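Local coordinates for protein aminotransferase, class I (Staphylococcus aureus, PDB 2O1B) that probably transfers amino groups between amino acids and keto acids, most likely as an aspartate-type transaminase that uses bound pyridoxal-5'-phosphate, at residues T197-K200 / E201-D204; V311-T314 / R315-F319; G346-S349 / E350-E353. One frame throughout, in Å; residues are numbered along the deposited sequence.

Contact 1: T197-K200 / E201-D204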
loop_
_atom_site.group_PDB
_atom_site.type_symbol
_atom_site.label_atom_id
_atom_site.label_comp_id
_atom_site.label_asym_id
_atom_site.label_seq_id
_atom_site.Cartn_x
_atom_site.Cartn_y
_atom_site.Cartn_z
ATOM N N THR A 197 12.400 19.311 18.694
ATOM C CA THR A 197 10.969 19.374 18.997
ATOM C C THR A 197 10.390 20.748 18.636
ATOM O O THR A 197 11.140 21.718 18.477
ATOM C CB THR A 197 10.688 19.075 20.483
ATOM O OG1 THR A 197 11.512 19.901 21.314
ATOM C CG2 THR A 197 10.949 17.584 20.799
ATOM N N ALA A 198 9.065 20.815 18.497
ATOM C CA ALA A 198 8.385 22.077 18.225
ATOM C C ALA A 198 7.586 22.528 19.432
ATOM O O ALA A 198 7.413 21.774 20.402
ATOM C CB ALA A 198 7.486 21.949 17.013
ATOM N N THR A 199 7.131 23.777 19.397
ATOM C CA THR A 199 6.190 24.256 20.399
ATOM C C THR A 199 4.935 24.767 19.718
ATOM O O THR A 199 4.913 24.972 18.493
ATOM C CB THR A 199 6.771 25.378 21.277
ATOM O OG1 THR A 199 6.936 26.556 20.484
ATOM C CG2 THR A 199 8.103 24.964 21.879
ATOM N N LYS A 200 3.890 24.973 20.515
ATOM C CA LYS A 200 2.653 25.525 19.996
ATOM C C LYS A 200 2.962 26.762 19.162
ATOM O O LYS A 200 2.409 26.941 18.077
ATOM C CB LYS A 200 1.701 25.871 21.133
ATOM C CG LYS A 200 0.402 26.529 20.673
ATOM C CD LYS A 200 -0.599 26.615 21.806
ATOM C CE LYS A 200 -2.008 26.751 21.264
ATOM N NZ LYS A 200 -3.019 26.548 22.331
ATOM N N GLU A 201 3.867 27.590 19.673
ATOM C CA GLU A 201 4.207 28.866 19.056
ATOM C C GLU A 201 4.920 28.717 17.717
ATOM O O GLU A 201 4.710 29.537 16.823
ATOM C CB GLU A 201 5.046 29.724 20.010
ATOM C CG GLU A 201 4.270 30.297 21.212
ATOM C CD GLU A 201 3.881 29.228 22.237
ATOM O OE1 GLU A 201 2.773 29.310 22.806
ATOM O OE2 GLU A 201 4.683 28.303 22.474
ATOM N N VAL A 202 5.770 27.696 17.563
ATOM C CA VAL A 202 6.444 27.528 16.262
ATOM C C VAL A 202 5.432 27.056 15.200
ATOM O O VAL A 202 5.544 27.414 14.027
ATOM C CB VAL A 202 7.802 26.709 16.273
ATOM C CG1 VAL A 202 8.328 26.448 17.691
ATOM C CG2 VAL A 202 7.728 25.428 15.463
ATOM N N PHE A 203 4.426 26.300 15.634
ATOM C CA PHE A 203 3.315 25.938 14.753
ATOM C C PHE A 203 2.450 27.175 14.456
ATOM O O PHE A 203 2.033 27.382 13.310
ATOM C CB PHE A 203 2.484 24.774 15.323
ATOM C CG PHE A 203 3.151 23.408 15.193
ATOM C CD1 PHE A 203 3.843 23.052 14.036
ATOM C CD2 PHE A 203 3.062 22.474 16.225
ATOM C CE1 PHE A 203 4.455 21.793 13.913
ATOM C CE2 PHE A 203 3.662 21.208 16.116
ATOM C CZ PHE A 203 4.362 20.871 14.954
ATOM N N ASP A 204 2.215 28.015 15.466
ATOM C CA ASP A 204 1.491 29.268 15.249
ATOM C C ASP A 204 2.124 30.068 14.113
ATOM O O ASP A 204 1.415 30.587 13.252
ATOM C CB ASP A 204 1.432 30.120 16.523
ATOM C CG ASP A 204 0.503 29.534 17.593
ATOM O OD1 ASP A 204 0.551 30.000 18.751
ATOM O OD2 ASP A 204 -0.282 28.622 17.278
HETATM O O HOH W 1 7.289 28.603 22.340
#

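Contact 2: V311-T314 / R315-F319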
loop_
_atom_site.group_PDB
_atom_site.type_symbol
_atom_site.label_atom_id
_atom_site.label_comp_id
_atom_site.label_asym_id
_atom_site.label_seq_id
_atom_site.Cartn_x
_atom_site.Cartn_y
_atom_site.Cartn_z
ATOM N N VAL A 311 11.153 5.691 29.009
ATOM C CA VAL A 311 12.239 4.722 28.801
ATOM C C VAL A 311 13.326 5.300 27.895
ATOM O O VAL A 311 14.516 5.149 28.165
ATOM C CB VAL A 311 11.712 3.376 28.237
ATOM C CG1 VAL A 311 12.822 2.593 27.538
ATOM C CG2 VAL A 311 11.073 2.521 29.368
ATOM N N PHE A 312 12.918 5.985 26.835
ATOM C CA PHE A 312 13.890 6.598 25.933
ATOM C C PHE A 312 14.530 7.856 26.505
ATOM O O PHE A 312 15.698 8.157 26.222
ATOM C CB PHE A 312 13.293 6.799 24.542
ATOM C CG PHE A 312 13.310 5.545 23.723
ATOM C CD1 PHE A 312 14.366 5.283 22.859
ATOM C CD2 PHE A 312 12.314 4.581 23.873
ATOM C CE1 PHE A 312 14.409 4.101 22.126
ATOM C CE2 PHE A 312 12.353 3.404 23.146
ATOM C CZ PHE A 312 13.400 3.165 22.265
ATOM N N LYS A 313 13.776 8.560 27.344
ATOM C CA LYS A 313 14.282 9.720 28.059
ATOM C C LYS A 313 15.522 9.368 28.876
ATOM O O LYS A 313 16.563 10.023 28.743
ATOM C CB LYS A 313 13.197 10.289 28.960
ATOM C CG LYS A 313 13.581 11.544 29.707
ATOM C CD LYS A 313 12.444 11.924 30.627
ATOM C CE LYS A 313 12.671 13.272 31.261
ATOM N NZ LYS A 313 11.398 13.773 31.864
ATOM N N THR A 314 15.425 8.333 29.710
ATOM C CA THR A 314 16.563 7.938 30.540
ATOM C C THR A 314 17.682 7.293 29.708
ATOM O O THR A 314 18.857 7.580 29.925
ATOM C CB THR A 314 16.164 7.040 31.744
ATOM O OG1 THR A 314 16.154 5.667 31.354
ATOM C CG2 THR A 314 14.810 7.425 32.295
ATOM N N ARG A 315 17.317 6.436 28.754
ATOM C CA ARG A 315 18.294 5.900 27.805
ATOM C C ARG A 315 19.130 7.040 27.199
ATOM O O ARG A 315 20.355 6.935 27.100
ATOM C CB ARG A 315 17.608 5.100 26.696
ATOM C CG ARG A 315 17.240 3.685 27.083
ATOM C CD ARG A 315 16.581 2.983 25.912
ATOM N NE ARG A 315 16.203 1.620 26.258
ATOM C CZ ARG A 315 15.636 0.756 25.425
ATOM N NH1 ARG A 315 15.375 1.098 24.169
ATOM N NH2 ARG A 315 15.333 -0.459 25.854
ATOM N N ARG A 316 18.455 8.126 26.829
ATOM C CA ARG A 316 19.099 9.334 26.308
ATOM C C ARG A 316 19.996 9.983 27.362
ATOM O O ARG A 316 21.130 10.378 27.068
ATOM C CB ARG A 316 18.041 10.338 25.845
ATOM C CG ARG A 316 18.601 11.646 25.302
ATOM C CD ARG A 316 17.636 12.804 25.509
ATOM N NE ARG A 316 17.245 12.986 26.913
ATOM C CZ ARG A 316 16.577 14.040 27.388
ATOM N NH1 ARG A 316 16.222 15.041 26.581
ATOM N NH2 ARG A 316 16.257 14.090 28.672
ATOM N N ASP A 317 19.481 10.095 28.588
ATOM C CA ASP A 317 20.213 10.732 29.688
ATOM C C ASP A 317 21.550 10.047 29.965
ATOM O O ASP A 317 22.565 10.712 30.167
ATOM C CB ASP A 317 19.363 10.753 30.967
ATOM C CG ASP A 317 18.172 11.693 30.869
ATOM O OD1 ASP A 317 17.244 11.579 31.699
ATOM O OD2 ASP A 317 18.162 12.541 29.956
ATOM N N ARG A 318 21.528 8.718 29.971
ATOM C CA ARG A 318 22.701 7.906 30.233
ATOM C C ARG A 318 23.706 7.993 29.095
ATOM O O ARG A 318 24.911 8.103 29.330
ATOM C CB ARG A 318 22.293 6.450 30.468
ATOM C CG ARG A 318 21.614 6.226 31.799
ATOM C CD ARG A 318 20.796 4.940 31.809
ATOM N NE ARG A 318 21.615 3.741 31.631
ATOM C CZ ARG A 318 22.445 3.246 32.547
ATOM N NH1 ARG A 318 22.594 3.849 33.724
ATOM N NH2 ARG A 318 23.137 2.144 32.285
ATOM N N PHE A 319 23.206 7.959 27.865
ATOM C CA PHE A 319 24.074 7.947 26.702
ATOM C C PHE A 319 24.719 9.303 26.471
ATOM O O PHE A 319 25.918 9.383 26.189
ATOM C CB PHE A 319 23.297 7.511 25.469
ATOM C CG PHE A 319 24.163 7.141 24.309
ATOM C CD1 PHE A 319 24.763 5.890 24.249
ATOM C CD2 PHE A 319 24.372 8.035 23.266
ATOM C CE1 PHE A 319 25.567 5.541 23.170
ATOM C CE2 PHE A 319 25.170 7.692 22.187
ATOM C CZ PHE A 319 25.765 6.448 22.135
#

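Contact 3: G346-S349 / E350-E353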
loop_
_atom_site.group_PDB
_atom_site.type_symbol
_atom_site.label_atom_id
_atom_site.label_comp_id
_atom_site.label_asym_id
_atom_site.label_seq_id
_atom_site.Cartn_x
_atom_site.Cartn_y
_atom_site.Cartn_z
ATOM N N GLY A 346 38.057 15.663 9.704
ATOM C CA GLY A 346 38.697 14.755 8.761
ATOM C C GLY A 346 37.851 13.551 8.375
ATOM O O GLY A 346 38.283 12.736 7.572
ATOM N N TYR A 347 36.669 13.430 8.976
ATOM C CA TYR A 347 35.662 12.422 8.604
ATOM C C TYR A 347 34.344 13.082 8.220
ATOM O O TYR A 347 33.808 13.867 8.990
ATOM C CB TYR A 347 35.362 11.486 9.781
ATOM C CG TYR A 347 36.518 10.638 10.212
ATOM C CD1 TYR A 347 37.548 11.176 10.990
ATOM C CD2 TYR A 347 36.587 9.290 9.853
ATOM C CE1 TYR A 347 38.602 10.405 11.401
ATOM C CE2 TYR A 347 37.648 8.503 10.264
ATOM C CZ TYR A 347 38.660 9.074 11.033
ATOM O OH TYR A 347 39.730 8.317 11.441
ATOM N N ASP A 348 33.809 12.759 7.049
ATOM C CA ASP A 348 32.416 13.083 6.780
ATOM C C ASP A 348 31.532 11.971 7.369
ATOM O O ASP A 348 32.050 11.046 8.016
ATOM C CB ASP A 348 32.147 13.373 5.288
ATOM C CG ASP A 348 32.353 12.167 4.378
ATOM O OD1 ASP A 348 32.133 11.006 4.788
ATOM O OD2 ASP A 348 32.717 12.393 3.207
ATOM N N SER A 349 30.214 12.075 7.177
ATOM C CA SER A 349 29.269 11.137 7.782
ATOM C C SER A 349 29.466 9.700 7.284
ATOM O O SER A 349 29.335 8.735 8.049
ATOM C CB SER A 349 27.825 11.602 7.559
ATOM O OG SER A 349 27.378 11.341 6.242
ATOM N N GLU A 350 29.789 9.569 6.004
ATOM C CA GLU A 350 29.961 8.257 5.388
ATOM C C GLU A 350 31.315 7.639 5.736
ATOM O O GLU A 350 31.413 6.428 5.963
ATOM C CB GLU A 350 29.747 8.348 3.877
ATOM C CG GLU A 350 28.308 8.703 3.482
ATOM C CD GLU A 350 28.097 8.771 1.969
ATOM O OE1 GLU A 350 27.315 7.946 1.452
ATOM O OE2 GLU A 350 28.707 9.637 1.294
ATOM N N GLN A 351 32.350 8.473 5.795
ATOM C CA GLN A 351 33.670 8.044 6.253
ATOM C C GLN A 351 33.642 7.642 7.723
ATOM O O GLN A 351 34.252 6.648 8.106
ATOM C CB GLN A 351 34.708 9.143 6.023
ATOM C CG GLN A 351 35.143 9.276 4.574
ATOM C CD GLN A 351 35.883 10.562 4.292
ATOM O OE1 GLN A 351 35.794 11.529 5.053
ATOM N NE2 GLN A 351 36.625 10.584 3.183
ATOM N N PHE A 352 32.929 8.410 8.539
ATOM C CA PHE A 352 32.779 8.077 9.955
ATOM C C PHE A 352 31.912 6.837 10.141
ATOM O O PHE A 352 32.179 6.029 11.025
ATOM C CB PHE A 352 32.222 9.268 10.744
ATOM C CG PHE A 352 32.438 9.175 12.244
ATOM C CD1 PHE A 352 31.403 9.475 13.124
ATOM C CD2 PHE A 352 33.680 8.795 12.775
ATOM C CE1 PHE A 352 31.589 9.404 14.503
ATOM C CE2 PHE A 352 33.879 8.719 14.156
ATOM C CZ PHE A 352 32.821 9.027 15.024
ATOM N N GLU A 353 30.890 6.678 9.299
ATOM C CA GLU A 353 30.054 5.472 9.326
ATOM C C GLU A 353 30.903 4.230 9.056
ATOM O O GLU A 353 30.828 3.250 9.798
ATOM C CB GLU A 353 28.910 5.556 8.312
ATOM C CG GLU A 353 28.038 4.293 8.263
ATOM C CD GLU A 353 27.412 4.023 6.895
ATOM O OE1 GLU A 353 27.638 4.811 5.941
ATOM O OE2 GLU A 353 26.690 3.002 6.779
#

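Contact 1: T197-K200 / E201-D204
Thr199 and Val202 show how one hydroxyl can finish the start of a helix. From Thr199, CB comes first, lying 3.8 Å from Glu201 OE2. Next is the hydroxyl: a chi1 of 69° holds OG1 between the backbone N and the carbonyl carbon, turned to the first turn of the helix. There it takes a weak hydrogen bond from Val202 N at 3.3 Å, the capping bond. A water carries the contact further, sitting 2.8 Å from Thr199 OG1 and donating to Glu201 OE2; Glu201, bent at chi2, brings its carboxylate back to meet it.

On the inner side, Ala198 CB lies over one face of the Phe203 ring, offset toward the rim, in a CH-pi contact 4.2 Å from the centroid. The same methyl meets Val202 CG2, although the off-rotamer placing of that valine leaves the detail doubtful. Beyond this pair, His219 meets Phe203 edge-to-face, and Asp204 OD2 is bonded to Ser238 OG. Phe203 N bonds Thr199 O at 3.2 Å, an early i to i+4 backbone bond of helix 200-210, and the whole is a threonine N-cap at the start of a helix that crosses between parallel strands.

Contact 2: V311-T314 / R315-F319
Phe312 O receives Arg316 N at 2.8 Å, one of four successive i to i+4 backbone bonds that carry this part of the helix from Val311 to Arg318. The side chains add their own contacts to that regular backbone. Arg315 reaches back toward the preceding turn. Its CG is anti to the carbonyl carbon (chi1 -81°), and an extended chain as far as NE carries the guanidinium beside Val311 and over the Phe312 ring. Val311 CG1 lies over one face of that guanidinium, 3.7 Å from Arg315 NE, the two side chains running side by side. On the Phe312 side the contact is cation-pi: Arg315 CZ stands 4.9 Å from the ring centroid, above the face, but with the planes turned 66° apart the groups do not stack flat. The nearest approach is 3.4 Å, from Arg315 NH1 to Phe312 CZ.

Salt bridges of NE to Asp386 and NH2 to Asp58 fix the guanidinium's rotation and probably offset its charge, while NH1 makes a weak hydrogen bond to Leu382 O. Elsewhere on the helix, Arg316 bends at chi3 toward its neighbour. Its NH2 forms a 2.8 Å salt bridge to the syn lone pair of Asp317 OD2, which is tilted from the guanidinium plane; Arg316 NH1 goes to Ala333 O. Lys313 CG crosses Arg316 at a slant, 3.8 Å from its NH2. Arg318 pairs with Asp390 in helix 388-397. These are i/i+3 and i/i+4 side-chain contacts along one long alpha-helix, consistent with the long interdomain helix of fold type I PLP enzymes.

Contact 3: G346-S349 / E350-E353
Two first torsions bring Asp348 and Gln351 together. In Asp348, CG sits between the backbone N and the carbonyl carbon (chi1 65°), which turns the carboxylate to the open end of the helix. In Gln351, CG lies beside its own N (chi1 -76°), and the extended chain runs back to the residue that caps it. The result is a capping box, a reciprocal exchange in which each side chain binds the other's backbone N-H. Asp348 OD1 takes Gln351 N at 2.7 Å, nearly straight and met almost along the C-O axis. Gln351 OE1 in turn accepts from Asp348 N at 3.1 Å. The carboxylate and amide planes lie stacked, 23° apart, and Asp348 OD2 comes to 3.8 Å from Gln351 CD. The helix start, with its N-H groups pointing to the cap, would be expected to stabilise the negative charge on Asp348.

Behind the box, Tyr347, just ahead of helix 349-360, packs against Phe352 on its first turn. The two form a T-shaped pair, the edge of Phe352 toward the face of Tyr347, with centroids 5.8 Å apart; Phe355 makes a further edge-to-face contact with Tyr347. Ser349 OG has a weak bond to Lys368 N, while Phe352 N donates to Asp348 O, the first i to i+4 bond of the helix. At the root of the aromatic pair, Tyr347 CB and Phe352 CB touch at 4.0 Å.

In the fold
The three contacts follow one another along the chain, each on a different helix. Contact 1 opens helix 200-210, which joins the adjacent parallel strands 182-187 and 216-220 of the seven-stranded sheet in a beta-alpha-beta crossover. Contact 3 begins helix 349-360, which follows strand 338-342 of the four-stranded antiparallel sheet. Contact 2 lies within helix 302-325, which probably runs between the large cofactor-binding domain and the small one. Centres of contacts 1 and 2 are about 24 Å apart, of 2 and 3 about 25 Å, and of 1 and 3 about 33 Å; none touch. The side chains of Phe203 and Phe312 are each about 12 Å from a bound pyridoxal-5'-phosphate, outside its direct contacts.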